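Local coordinates for protein autolysin E (Staphylococcus aureus, PDB 4PI8) that probably cleaves glycosidic bonds in the alternating NAG-NAM glycan strands of the peptidoglycan cell wall, acting as a lysozyme-clan endo-beta-N-acetylglucosaminidase, at residues A[62-66]-A[97-101]; A[83-89]-A[156-161]. The protein carries 1 engineered substitution. All coordinates share one frame. Where two conformers were deposited one is given. Residue numbers count along the deposited sequence, not the author numbering.

Interaction 1: A[62-66]-A[97-101]; sequences KVPMS and NVIYL
An inverse gamma turn centred on Pro64 (phi -81°, psi 84°), closed by a weak Met65 N to Val63 O bond of 2.9 Å, breaks the otherwise extended chain of residues 62-66 and sets two apolar side chains against the start of a helix. Val63 (-125°/150°) and Met65 (-125°/121°) both direct CA-to-CB toward residues 97-101, while Pro64 between them points away. The backbones come closest where Lys62 CA lies 4.3 Å from Asn97 CA; beyond this the loop diverges and side chains span the gap. The arrangement illustrates how an irregular connection can cover a helix N-terminus. Asn97 is the N-cap of helix 98-108: with chi1 at 180° its OD1 accepts Tyr100 N at 3.0 Å and, weakly, Ile99 N at 2.9 Å, and Leu101 N bonds to Asn97 O at 3.0 Å to start the alpha-helical pattern. Asn97 ND2 is hydrogen-bonded to Tyr212 of helix 200-215, with Val63 CG1 3.6 Å from ND2. The apolar contacts follow in order. Val63 (chi1 m) sets CG2 3.7 Å from Val98 CG1 and 4.0 Å from Ile99 CG1. Met65 (m, m, m) brings CB to 3.9 Å from Val98 CG1, and its CG lies 3.9 Å from Ile99 CD1; Val98 is p and Ile99 m, t. Polar ties come from helix 84-94, where Gln91 OE1 is hydrogen-bonded to both Val63 N and Val98 N, and Glu92 forms a salt bridge with Lys62 NZ.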
ATOM      1  N   LYS A  62      -7.945  -7.920  11.233  1.00 16.57           N
ATOM      2  CA  LYS A  62      -9.094  -7.058  10.968  1.00 16.39           C
ATOM      3  C   LYS A  62      -9.384  -6.150  12.116  1.00 16.61           C
ATOM      4  O   LYS A  62      -8.900  -6.385  13.256  1.00 18.55           O
ATOM      5  CB  LYS A  62     -10.270  -7.889  10.667  1.00 16.00           C
ATOM      6  CG  LYS A  62     -10.043  -8.780   9.452  1.00 16.10           C
ATOM      7  CD  LYS A  62     -11.255  -9.611   9.089  1.00 17.05           C
ATOM      8  CE  LYS A  62     -11.468 -10.717  10.115  1.00 17.06           C
ATOM      9  NZ  LYS A  62     -12.611 -11.565   9.735  1.00 18.51           N
ATOM     10  N   VAL A  63     -10.133  -5.093  11.837  1.00 14.43           N
ATOM     11  CA  VAL A  63     -10.492  -4.142  12.863  1.00 15.03           C
ATOM     12  C   VAL A  63     -12.021  -3.975  12.914  1.00 14.28           C
ATOM     13  O   VAL A  63     -12.726  -4.097  11.905  1.00 14.72           O
ATOM     14  CB  VAL A  63      -9.803  -2.770  12.741  1.00 15.31           C
ATOM     15  CG1 VAL A  63      -8.332  -2.906  13.062  1.00 17.14           C
ATOM     16  CG2 VAL A  63     -10.052  -2.154  11.396  1.00 16.15           C
ATOM     17  N   PRO A  64     -12.550  -3.673  14.107  1.00 14.96           N
ATOM     18  CA  PRO A  64     -13.972  -3.520  14.312  1.00 15.82           C
ATOM     19  C   PRO A  64     -14.450  -2.157  13.893  1.00 17.60           C
ATOM     20  O   PRO A  64     -14.585  -1.241  14.693  1.00 23.07           O
ATOM     21  CB  PRO A  64     -14.118  -3.762  15.832  1.00 17.09           C
ATOM     22  CG  PRO A  64     -12.890  -3.218  16.423  1.00 17.50           C
ATOM     23  CD  PRO A  64     -11.811  -3.618  15.397  1.00 16.12           C
ATOM     24  N   MET A  65     -14.710  -2.036  12.608  1.00 14.92           N
ATOM     25  CA  MET A  65     -15.221  -0.814  11.979  1.00 14.21           C
ATOM     26  C   MET A  65     -16.479  -1.143  11.243  1.00 14.76           C
ATOM     27  O   MET A  65     -16.470  -1.953  10.332  1.00 14.63           O
ATOM     28  CB  MET A  65     -14.179  -0.201  10.996  1.00 14.20           C
ATOM     29  CG  MET A  65     -12.982   0.394  11.702  1.00 15.71           C
ATOM     30  SD  MET A  65     -13.255   2.028  12.437  1.00 16.77           S
ATOM     31  CE  MET A  65     -13.244   2.989  10.929  1.00 16.95           C
ATOM     32  N   SER A  66     -17.572  -0.499  11.592  1.00 13.48           N
ATOM     33  CA  SER A  66     -18.809  -0.666  10.869  1.00 14.10           C
ATOM     34  C   SER A  66     -18.823   0.078   9.533  1.00 13.18           C
ATOM     35  O   SER A  66     -17.965   0.966   9.295  1.00 13.83           O
ATOM     36  CB  SER A  66     -19.977  -0.115  11.681  1.00 15.06           C
ATOM     37  OG  SER A  66     -19.845   1.294  11.806  1.00 15.16           O
ATOM     38  N   ASN A  97      -6.874  -5.658   7.080  1.00 11.38           N
ATOM     39  CA  ASN A  97      -7.244  -4.518   7.981  1.00 11.00           C
ATOM     40  C   ASN A  97      -7.891  -3.383   7.186  1.00 10.62           C
ATOM     41  O   ASN A  97      -7.227  -2.857   6.290  1.00 10.96           O
ATOM     42  CB  ASN A  97      -5.996  -4.118   8.732  1.00 11.50           C
ATOM     43  CG  ASN A  97      -6.184  -2.969   9.683  1.00 12.31           C
ATOM     44  OD1 ASN A  97      -6.770  -1.933   9.331  1.00 12.65           O
ATOM     45  ND2 ASN A  97      -5.536  -3.025  10.819  1.00 14.22           N
ATOM     46  N   VAL A  98      -9.126  -3.028   7.488  1.00 10.70           N
ATOM     47  CA  VAL A  98      -9.825  -2.080   6.616  1.00 11.16           C
ATOM     48  C   VAL A  98      -9.294  -0.659   6.798  1.00 10.65           C
ATOM     49  O   VAL A  98      -9.387   0.156   5.850  1.00 11.34           O
ATOM     50  CB  VAL A  98     -11.374  -2.104   6.817  1.00 11.66           C
ATOM     51  CG1 VAL A  98     -11.793  -1.465   8.148  1.00 12.93           C
ATOM     52  CG2 VAL A  98     -12.096  -1.522   5.642  1.00 12.18           C
ATOM     53  N   ILE A  99      -8.776  -0.345   7.977  1.00 11.17           N
ATOM     54  CA  ILE A  99      -8.186   0.987   8.152  1.00 11.36           C
ATOM     55  C   ILE A  99      -6.918   1.128   7.289  1.00 11.20           C
ATOM     56  O   ILE A  99      -6.672   2.173   6.669  1.00 11.38           O
ATOM     57  CB  ILE A  99      -7.997   1.350   9.599  1.00 12.01           C
ATOM     58  CG1 ILE A  99      -9.342   1.621  10.284  1.00 13.80           C
ATOM     59  CG2 ILE A  99      -7.060   2.531   9.755  1.00 12.67           C
ATOM     60  CD1 ILE A  99      -9.289   1.782  11.780  1.00 14.44           C
ATOM     61  N   TYR A 100      -6.093   0.080   7.262  1.00 10.94           N
ATOM     62  CA  TYR A 100      -4.970   0.033   6.367  1.00 10.99           C
ATOM     63  C   TYR A 100      -5.449   0.171   4.946  1.00 10.47           C
ATOM     64  O   TYR A 100      -4.900   0.979   4.177  1.00 10.78           O
ATOM     65  CB  TYR A 100      -4.192  -1.289   6.568  1.00 10.72           C
ATOM     66  CG  TYR A 100      -3.467  -1.680   5.315  1.00 11.11           C
ATOM     67  CD1 TYR A 100      -2.441  -0.913   4.800  1.00 11.03           C
ATOM     68  CD2 TYR A 100      -3.912  -2.761   4.557  1.00 11.12           C
ATOM     69  CE1 TYR A 100      -1.880  -1.209   3.588  1.00 10.83           C
ATOM     70  CE2 TYR A 100      -3.339  -3.094   3.349  1.00 12.37           C
ATOM     71  CZ  TYR A 100      -2.377  -2.271   2.839  1.00 11.21           C
ATOM     72  OH  TYR A 100      -1.865  -2.556   1.583  1.00 12.94           O
ATOM     73  N   LEU A 101      -6.480  -0.577   4.545  1.00 10.57           N
ATOM     74  CA  LEU A 101      -6.900  -0.595   3.160  1.00 11.76           C
ATOM     75  C   LEU A 101      -7.368   0.796   2.709  1.00 11.56           C
ATOM     76  O   LEU A 101      -6.982   1.283   1.619  1.00 12.43           O
ATOM     77  CB  LEU A 101      -8.005  -1.616   2.933  1.00 13.91           C
ATOM     78  CG  LEU A 101      -8.235  -2.105   1.533  1.00 15.28           C
ATOM     79  CD1 LEU A 101      -7.020  -2.785   0.921  1.00 15.34           C
ATOM     80  CD2 LEU A 101      -9.445  -3.021   1.572  1.00 15.06           C
TER

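Interaction 2: A[83-89]-A[156-161]; sequences RGKVFLE and PDKAII
Ile160 lies at the apolar centre, where helix 156-172 packs against helix 84-94. Segments 84-89 and 156-161 run in nearly the same direction, crossing at -30° with axes 9.0 Å apart, and the CA register pairs Val86 with Asp157 and Phe87 with Ile160, both at 6.4 Å. Ile160 (m, t) places CG2 over the Phe87 ring, 3.9 Å from its centroid and 9° off the normal, a CH-pi contact; its CD1 is 3.7 Å from Phe87 CE2, and CG2 also lies 3.9 Å from Val86 CG1. Although Phe87 points CA-to-CB away from the partner helix, chi1 near -82° swings the ring back in from the flank, and it also meets Val98 and Leu101 of helix 98-108. Three-residue spacing points Arg83, Val86 and Glu89 toward 156-161, which answers with Pro156 and Ile160, four apart, and the ends of Asp157 and Ile161, as expected for alpha-helices packed side by side. Moving outward, Ile161 (m, m) brings CD1 to 3.8 Å from both Val86 CG1 and Glu89 CB. Val86 (t) sets CG2 3.6 Å from Asp157 CG, at the polar edge. Here Arg83, the N-cap residue, reaches across (m, t, t) from its own helix start to that of helix 156-172: NH1 forms a salt bridge to Asp157 OD1 at 2.9 Å, Pro156 CB covers one guanidinium face 3.6 Å from CZ, and NE is hydrogen-bonded to Ile79 O. Apolar side chains thus supply most of the buried surface, while one salt bridge at the partly exposed edge adds a directional, charged link between the two N-terminal ends.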
ATOM      1  N   ARG A  83     -18.086   4.395  -0.338  1.00 12.72           N
ATOM      2  CA  ARG A  83     -17.760   3.024  -0.768  1.00 12.63           C
ATOM      3  C   ARG A  83     -17.312   2.145   0.439  1.00 11.95           C
ATOM      4  O   ARG A  83     -16.728   1.058   0.245  1.00 12.50           O
ATOM      5  CB  ARG A  83     -16.710   2.947  -1.873  1.00 12.62           C
ATOM      6  CG  ARG A  83     -17.266   3.737  -3.097  1.00 13.25           C
ATOM      7  CD  ARG A  83     -16.450   3.478  -4.335  1.00 13.44           C
ATOM      8  NE  ARG A  83     -16.905   4.323  -5.438  1.00 13.72           N
ATOM      9  CZ  ARG A  83     -17.855   3.980  -6.286  1.00 14.68           C
ATOM     10  NH1 ARG A  83     -18.459   2.834  -6.208  1.00 16.26           N
ATOM     11  NH2 ARG A  83     -18.265   4.881  -7.182  1.00 16.72           N
ATOM     12  N   GLY A  84     -17.710   2.562   1.640  1.00 12.51           N
ATOM     13  CA  GLY A  84     -17.316   1.801   2.835  1.00 13.56           C
ATOM     14  C   GLY A  84     -17.848   0.375   2.858  1.00 13.00           C
ATOM     15  O   GLY A  84     -17.154  -0.515   3.349  1.00 14.00           O
ATOM     16  N   LYS A  85     -19.048   0.125   2.316  1.00 13.69           N
ATOM     17  CA  LYS A  85     -19.570  -1.237   2.251  1.00 15.03           C
ATOM     18  C   LYS A  85     -18.603  -2.168   1.582  1.00 14.28           C
ATOM     19  O   LYS A  85     -18.415  -3.319   1.987  1.00 13.47           O
ATOM     20  CB  LYS A  85     -20.918  -1.247   1.471  1.00 19.69           C
ATOM     21  CG  LYS A  85     -21.463  -2.550   0.875  1.00 26.19           C
ATOM     22  CD  LYS A  85     -22.270  -2.488  -0.418  1.00 30.72           C
ATOM     23  CE  LYS A  85     -23.093  -3.760  -0.608  1.00 30.48           C
ATOM     24  NZ  LYS A  85     -24.524  -3.528  -0.929  1.00 34.39           N
ATOM     25  N   VAL A  86     -17.996  -1.693   0.481  1.00 13.53           N
ATOM     26  CA  VAL A  86     -17.142  -2.533  -0.317  1.00 14.10           C
ATOM     27  C   VAL A  86     -15.734  -2.732   0.308  1.00 13.03           C
ATOM     28  O   VAL A  86     -15.148  -3.794   0.255  1.00 12.58           O
ATOM     29  CB  VAL A  86     -17.089  -1.990  -1.738  1.00 15.71           C
ATOM     30  CG1 VAL A  86     -16.171  -2.794  -2.553  1.00 16.71           C
ATOM     31  CG2 VAL A  86     -18.509  -2.040  -2.344  1.00 17.06           C
ATOM     32  N   PHE A  87     -15.225  -1.660   0.913  1.00 12.56           N
ATOM     33  CA  PHE A  87     -13.998  -1.823   1.704  1.00 12.36           C
ATOM     34  C   PHE A  87     -14.153  -2.909   2.784  1.00 11.19           C
ATOM     35  O   PHE A  87     -13.246  -3.686   3.046  1.00 11.58           O
ATOM     36  CB  PHE A  87     -13.571  -0.502   2.336  1.00 12.93           C
ATOM     37  CG  PHE A  87     -12.786   0.404   1.406  1.00 12.19           C
ATOM     38  CD1 PHE A  87     -11.440   0.226   1.248  1.00 13.41           C
ATOM     39  CD2 PHE A  87     -13.387   1.377   0.618  1.00 13.35           C
ATOM     40  CE1 PHE A  87     -10.644   1.051   0.458  1.00 12.84           C
ATOM     41  CE2 PHE A  87     -12.605   2.166  -0.198  1.00 13.39           C
ATOM     42  CZ  PHE A  87     -11.231   2.019  -0.299  1.00 13.82           C
ATOM     43  N   LEU A  88     -15.343  -2.968   3.411  1.00 11.50           N
ATOM     44  CA  LEU A  88     -15.610  -3.985   4.420  1.00 11.85           C
ATOM     45  C   LEU A  88     -15.829  -5.376   3.824  1.00 12.05           C
ATOM     46  O   LEU A  88     -15.387  -6.364   4.426  1.00 11.70           O
ATOM     47  CB  LEU A  88     -16.790  -3.576   5.308  1.00 12.25           C
ATOM     48  CG  LEU A  88     -16.328  -2.545   6.343  1.00 13.56           C
ATOM     49  CD1 LEU A  88     -17.559  -1.950   7.039  1.00 15.60           C
ATOM     50  CD2 LEU A  88     -15.350  -3.043   7.368  1.00 13.52           C
ATOM     51  N   GLU A  89     -16.447  -5.446   2.653  1.00 12.40           N
ATOM     52  CA  GLU A  89     -16.499  -6.709   1.911  0.60 14.51           C
ATOM     53  C   GLU A  89     -15.071  -7.224   1.749  1.00 13.63           C
ATOM     54  O   GLU A  89     -14.790  -8.412   1.973  1.00 13.99           O
ATOM     55  CB  GLU A  89     -17.118  -6.465   0.561  0.60 17.42           C
ATOM     56  CG  GLU A  89     -17.714  -7.620  -0.152  0.60 22.68           C
ATOM     57  CD  GLU A  89     -18.733  -7.069  -1.148  0.60 25.45           C
ATOM     58  OE1 GLU A  89     -18.504  -5.969  -1.696  0.60 33.29           O
ATOM     59  OE2 GLU A  89     -19.796  -7.663  -1.326  0.60 32.77           O
ATOM     60  N   PRO A 156     -15.031   1.018  -9.793  1.00 15.61           N
ATOM     61  CA  PRO A 156     -14.383   1.328  -8.519  1.00 15.18           C
ATOM     62  C   PRO A 156     -14.550   0.170  -7.554  1.00 14.71           C
ATOM     63  O   PRO A 156     -13.569  -0.184  -6.840  1.00 15.21           O
ATOM     64  CB  PRO A 156     -15.119   2.558  -8.062  1.00 14.49           C
ATOM     65  CG  PRO A 156     -15.436   3.304  -9.362  1.00 15.73           C
ATOM     66  CD  PRO A 156     -15.852   2.175 -10.257  1.00 15.67           C
ATOM     67  N   ASP A 157     -15.723  -0.437  -7.454  1.00 13.74           N
ATOM     68  CA  ASP A 157     -15.911  -1.488  -6.466  1.00 13.89           C
ATOM     69  C   ASP A 157     -15.036  -2.694  -6.806  1.00 15.04           C
ATOM     70  O   ASP A 157     -14.447  -3.347  -5.917  1.00 15.51           O
ATOM     71  CB  ASP A 157     -17.398  -1.900  -6.351  1.00 16.09           C
ATOM     72  CG  ASP A 157     -18.227  -0.826  -5.724  1.00 16.56           C
ATOM     73  OD1 ASP A 157     -17.786   0.185  -5.184  1.00 17.41           O
ATOM     74  OD2 ASP A 157     -19.496  -1.011  -5.731  1.00 20.56           O
ATOM     75  N   LYS A 158     -14.893  -3.036  -8.079  1.00 14.74           N
ATOM     76  CA  LYS A 158     -14.048  -4.136  -8.492  1.00 15.96           C
ATOM     77  C   LYS A 158     -12.545  -3.821  -8.187  1.00 14.89           C
ATOM     78  O   LYS A 158     -11.793  -4.725  -7.806  1.00 16.06           O
ATOM     79  CB  LYS A 158     -14.156  -4.502  -9.961  1.00 18.74           C
ATOM     80  CG  LYS A 158     -15.473  -5.210 -10.233  1.00 20.60           C
ATOM     81  CD  LYS A 158     -15.750  -5.203 -11.720  1.00 22.52           C
ATOM     82  CE  LYS A 158     -17.026  -5.998 -11.997  1.00 27.18           C
ATOM     83  NZ  LYS A 158     -16.830  -7.463 -11.799  1.00 33.85           N
ATOM     84  N   ALA A 159     -12.157  -2.553  -8.299  1.00 14.57           N
ATOM     85  CA  ALA A 159     -10.768  -2.148  -7.944  1.00 14.86           C
ATOM     86  C   ALA A 159     -10.529  -2.219  -6.443  1.00 14.06           C
ATOM     87  O   ALA A 159      -9.396  -2.561  -6.041  1.00 13.84           O
ATOM     88  CB  ALA A 159     -10.508  -0.777  -8.450  1.00 15.28           C
ATOM     89  N   ILE A 160     -11.552  -1.982  -5.633  1.00 13.16           N
ATOM     90  CA  ILE A 160     -11.381  -2.095  -4.162  1.00 13.32           C
ATOM     91  C   ILE A 160     -11.197  -3.567  -3.786  1.00 13.97           C
ATOM     92  O   ILE A 160     -10.257  -3.983  -3.110  1.00 14.35           O
ATOM     93  CB  ILE A 160     -12.589  -1.491  -3.438  1.00 12.81           C
ATOM     94  CG1 ILE A 160     -12.583   0.018  -3.650  1.00 13.22           C
ATOM     95  CG2 ILE A 160     -12.494  -1.786  -1.938  1.00 13.10           C
ATOM     96  CD1 ILE A 160     -13.909   0.709  -3.348  1.00 14.10           C
ATOM     97  N   ILE A 161     -12.112  -4.431  -4.218  1.00 13.22           N
ATOM     98  CA  ILE A 161     -12.039  -5.858  -3.916  1.00 14.87           C
ATOM     99  C   ILE A 161     -10.769  -6.429  -4.489  1.00 14.35           C
ATOM    100  O   ILE A 161     -10.101  -7.243  -3.813  1.00 14.44           O
ATOM    101  CB  ILE A 161     -13.277  -6.659  -4.460  1.00 17.20           C
ATOM    102  CG1 ILE A 161     -14.555  -6.187  -3.815  1.00 20.72           C
ATOM    103  CG2 ILE A 161     -13.079  -8.183  -4.338  1.00 19.08           C
ATOM    104  CD1 ILE A 161     -14.619  -6.309  -2.349  1.00 22.50           C
TER

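With centres 12 Å apart on the same side of the chain's centre, the two contacts interlock in sequence: 62-66, 83-89, 97-101, then 156-161, so one segment of interaction 2 lies in the chain between the two segments of interaction 1. Consecutive helices 84-94 and 98-108 join them directly. Phe87 O lies 3.6 Å from Val98 CG2, Phe87 CD1 is 3.8 Å from Leu101 CD2, and Leu88 CD2 packs 3.4 Å from Met65 O. Together they knit the helical part of the lysozyme-clan domain. Helix 98-108 is anchored here at its start, while its far end carries the engineered alanine replacing the catalytic glutamate.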